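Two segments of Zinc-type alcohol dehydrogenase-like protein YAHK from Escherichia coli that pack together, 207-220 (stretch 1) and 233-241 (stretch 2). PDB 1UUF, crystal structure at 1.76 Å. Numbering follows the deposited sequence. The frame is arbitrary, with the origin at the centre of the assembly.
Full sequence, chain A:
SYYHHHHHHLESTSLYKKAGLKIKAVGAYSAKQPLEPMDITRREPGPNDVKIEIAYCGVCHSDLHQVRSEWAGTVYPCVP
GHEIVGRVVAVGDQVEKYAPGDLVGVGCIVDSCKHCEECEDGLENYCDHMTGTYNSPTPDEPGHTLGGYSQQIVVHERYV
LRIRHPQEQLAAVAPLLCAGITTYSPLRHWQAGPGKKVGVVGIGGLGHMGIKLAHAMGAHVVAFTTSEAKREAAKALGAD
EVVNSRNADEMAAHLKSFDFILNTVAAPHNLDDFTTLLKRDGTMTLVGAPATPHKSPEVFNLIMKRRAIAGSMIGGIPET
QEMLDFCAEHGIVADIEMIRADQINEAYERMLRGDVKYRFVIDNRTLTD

Stretch 1 (207-220) GHMGIKLAHAMGAH
Stretch 2 233-241: AAKALGADE

Two helices, one running from 207 and one from 233, each entering from earlier in the chain, run in roughly the same direction with axes 9.7 Å apart at closest approach and crossing at -40°; 519 Å² is buried in all. No direct hydrogen bond joins the stretches, so the contact rests on apolar packing and one bridging water. Stretch 2 opens with helical Ala233, out of reach of stretch 1. Ala234 (phi/psi -65/-41) turns its CB sideways, and its O lies 4.3 Å from Ile211 CG2. Lys235 (chi1 to chi4 m, m, t, t) points away and reaches along its own stretch, its NZ making a weak hydrogen bond to Asp240 O at 3.1 Å. Ala236 is helical and solvent-exposed. Leu237 (-75/-17; chi1 m, chi2 t) points toward stretch 1 and has the largest area covered, 107 Å². Its CB lies 3.8 Å from Ile211 CG2, its CD1 3.7 Å from His208 CB, and its CD2 4.0 Å from Lys212 CE, with CD2 near the plane of the His208 ring, at its edge. Ile211 (m, t) points back toward stretch 2; Lys212 (m, t, t, m) has its CA-to-CB bond sideways to stretch 2.

Gly238 (124/6) ends the helix in a Schellman motif, Ala239 N bonding to Ala234 O at 3.2 Å and Gly238 N to Lys235 O at 3.0 Å. Gly218 (93/8) closes the other helix likewise, with Ala219 N to Ala214 O at 3.2 Å and Gly218 N to His215 O at 3.0 Å. The CA atoms of Gly238 and Lys212 are 5.9 Å apart. A CB on Gly238 would stand 3.4 Å from His215 CG and also jam against the preceding carbonyl; its bare CA instead lies over one face of the His215 ring (chi1 t, chi2 64°). Ala239 (-72/135) continues in extended conformation beyond the helix, its CA 6.1 Å from that of Ile211; its N and CB lie 3.5 and 4.2 Å from Ile211 CG2, so this one methyl packs against both Leu237 and Ala239.

Asp240 (-78/-30; chi1 m, chi2 -61°) points toward stretch 1, its CA 6.4 Å from the CA of His220. Its OD2 is 3.4 Å from His220 CA. A water joins the stretches here, its O 2.5 Å from Asp240 OD2, 3.0 Å from Ala219 O and 2.7 Å from His215 ND1. Glu241 (-142/154; m, t, -78°) is extended, its CB directed sideways while its side-chain end comes nearer stretch 1.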

# COMPACT_ATOMS: atom_id res chain seq x y z
N GLY A 207 19.97 1.51 -5.01
CA GLY A 207 19.50 2.17 -6.21
C GLY A 207 20.17 1.70 -7.49
O GLY A 207 19.50 1.46 -8.50
N HIS A 208 21.50 1.56 -7.47
CA HIS A 208 22.19 1.13 -8.68
C HIS A 208 21.76 -0.27 -9.10
O HIS A 208 21.70 -0.57 -10.30
CB HIS A 208 23.72 1.29 -8.51
CG HIS A 208 24.47 0.03 -8.22
ND1 HIS A 208 24.39 -0.63 -7.01
CD2 HIS A 208 25.37 -0.66 -8.96
CE1 HIS A 208 25.22 -1.66 -7.01
NE2 HIS A 208 25.82 -1.70 -8.19
N MET A 209 21.43 -1.13 -8.14
CA MET A 209 20.98 -2.48 -8.48
C MET A 209 19.55 -2.43 -8.99
O MET A 209 19.17 -3.18 -9.89
CB MET A 209 21.04 -3.42 -7.27
CG MET A 209 22.44 -3.91 -6.91
SD MET A 209 23.38 -4.52 -8.34
CE MET A 209 22.21 -5.61 -9.15
N GLY A 210 18.75 -1.53 -8.42
CA GLY A 210 17.36 -1.40 -8.85
C GLY A 210 17.29 -0.97 -10.31
O GLY A 210 16.46 -1.47 -11.08
N ILE A 211 18.16 -0.05 -10.69
CA ILE A 211 18.18 0.43 -12.07
C ILE A 211 18.66 -0.69 -13.00
O ILE A 211 18.02 -0.97 -14.02
CB ILE A 211 19.11 1.65 -12.20
CG1 ILE A 211 18.55 2.80 -11.36
CG2 ILE A 211 19.24 2.07 -13.66
CD1 ILE A 211 19.45 4.02 -11.28
N LYS A 212 19.77 -1.32 -12.65
CA LYS A 212 20.31 -2.41 -13.46
C LYS A 212 19.27 -3.51 -13.68
O LYS A 212 19.07 -3.98 -14.81
CB LYS A 212 21.52 -3.05 -12.77
CG LYS A 212 22.82 -2.27 -12.84
CD LYS A 212 23.85 -2.93 -11.93
CE LYS A 212 25.24 -2.33 -12.07
NZ LYS A 212 25.99 -2.93 -13.21
N LEU A 213 18.62 -3.92 -12.60
CA LEU A 213 17.64 -5.00 -12.68
C LEU A 213 16.35 -4.62 -13.39
O LEU A 213 15.83 -5.39 -14.19
CB LEU A 213 17.35 -5.54 -11.28
CG LEU A 213 18.56 -6.16 -10.58
CD1 LEU A 213 18.19 -6.52 -9.15
CD2 LEU A 213 19.03 -7.40 -11.33
N ALA A 214 15.82 -3.43 -13.09
CA ALA A 214 14.58 -2.99 -13.73
C ALA A 214 14.82 -2.89 -15.24
O ALA A 214 13.95 -3.22 -16.04
CB ALA A 214 14.15 -1.64 -13.18
N HIS A 215 16.01 -2.43 -15.61
CA HIS A 215 16.36 -2.29 -17.02
C HIS A 215 16.44 -3.67 -17.67
O HIS A 215 15.92 -3.88 -18.76
CB HIS A 215 17.71 -1.58 -17.16
CG HIS A 215 18.23 -1.56 -18.56
ND1 HIS A 215 17.58 -0.90 -19.59
CD2 HIS A 215 19.32 -2.13 -19.12
CE1 HIS A 215 18.25 -1.08 -20.71
NE2 HIS A 215 19.31 -1.82 -20.46
N ALA A 216 17.10 -4.61 -16.99
CA ALA A 216 17.26 -5.96 -17.50
C ALA A 216 15.92 -6.68 -17.64
O ALA A 216 15.76 -7.55 -18.50
CB ALA A 216 18.20 -6.75 -16.61
N MET A 217 14.97 -6.32 -16.79
CA MET A 217 13.64 -6.93 -16.83
C MET A 217 12.81 -6.38 -17.98
O MET A 217 11.72 -6.88 -18.27
CB MET A 217 12.91 -6.68 -15.51
CG MET A 217 13.47 -7.49 -14.36
SD MET A 217 12.58 -7.15 -12.83
CE MET A 217 13.71 -7.81 -11.66
N GLY A 218 13.33 -5.34 -18.64
CA GLY A 218 12.63 -4.78 -19.78
C GLY A 218 11.68 -3.62 -19.53
O GLY A 218 10.96 -3.22 -20.43
N ALA A 219 11.67 -3.08 -18.31
CA ALA A 219 10.78 -1.96 -18.01
C ALA A 219 11.38 -0.65 -18.51
O ALA A 219 12.57 -0.58 -18.82
CB ALA A 219 10.54 -1.88 -16.51
N HIS A 220 10.55 0.37 -18.63
CA HIS A 220 11.02 1.69 -19.01
C HIS A 220 11.38 2.25 -17.64
O HIS A 220 10.51 2.43 -16.80
CB HIS A 220 9.91 2.51 -19.65
CG HIS A 220 10.34 3.90 -20.03
ND1 HIS A 220 10.41 4.93 -19.12
CD2 HIS A 220 10.74 4.41 -21.22
CE1 HIS A 220 10.84 6.02 -19.73
NE2 HIS A 220 11.05 5.73 -21.00
N ALA A 233 25.43 9.56 -14.03
CA ALA A 233 25.68 8.25 -13.43
C ALA A 233 24.46 7.34 -13.56
O ALA A 233 24.59 6.14 -13.83
CB ALA A 233 26.06 8.41 -11.96
N ALA A 234 23.27 7.91 -13.35
CA ALA A 234 22.03 7.15 -13.44
C ALA A 234 21.81 6.67 -14.87
O ALA A 234 21.37 5.55 -15.09
CB ALA A 234 20.85 8.01 -12.99
N LYS A 235 22.11 7.53 -15.83
CA LYS A 235 21.98 7.18 -17.24
C LYS A 235 22.89 6.00 -17.54
O LYS A 235 22.48 5.02 -18.16
CB LYS A 235 22.40 8.36 -18.12
CG LYS A 235 21.41 9.50 -18.19
CD LYS A 235 20.22 9.11 -19.05
CE LYS A 235 19.35 10.31 -19.35
NZ LYS A 235 18.24 9.94 -20.26
N ALA A 236 24.13 6.10 -17.08
CA ALA A 236 25.13 5.06 -17.28
C ALA A 236 24.72 3.71 -16.72
O ALA A 236 25.10 2.67 -17.25
CB ALA A 236 26.46 5.50 -16.67
N LEU A 237 23.93 3.72 -15.64
CA LEU A 237 23.47 2.48 -15.01
C LEU A 237 22.36 1.79 -15.79
O LEU A 237 22.07 0.61 -15.57
CB LEU A 237 22.99 2.77 -13.59
CG LEU A 237 24.09 2.97 -12.54
CD1 LEU A 237 23.51 3.66 -11.31
CD2 LEU A 237 24.69 1.62 -12.17
N GLY A 238 21.72 2.52 -16.71
CA GLY A 238 20.67 1.92 -17.50
C GLY A 238 19.32 2.61 -17.44
O GLY A 238 18.34 2.12 -17.99
N ALA A 239 19.27 3.76 -16.77
CA ALA A 239 18.01 4.48 -16.67
C ALA A 239 17.70 5.10 -18.03
O ALA A 239 18.58 5.67 -18.67
CB ALA A 239 18.11 5.57 -15.61
N ASP A 240 16.45 4.97 -18.47
CA ASP A 240 16.04 5.53 -19.75
C ASP A 240 15.83 7.03 -19.60
O ASP A 240 16.01 7.80 -20.55
CB ASP A 240 14.74 4.88 -20.23
CG ASP A 240 14.91 3.40 -20.50
OD1 ASP A 240 15.73 3.05 -21.37
OD2 ASP A 240 14.23 2.59 -19.84
N GLU A 241 15.43 7.44 -18.39
CA GLU A 241 15.20 8.84 -18.08
C GLU A 241 15.68 9.10 -16.66
O GLU A 241 15.71 8.18 -15.83
CB GLU A 241 13.71 9.19 -18.16
CG GLU A 241 13.10 9.15 -19.55
CD GLU A 241 11.63 9.55 -19.54
OE1 GLU A 241 10.78 8.72 -19.16
OE2 GLU A 241 11.34 10.71 -19.90
O HOH W 1 15.37 0.49 -19.10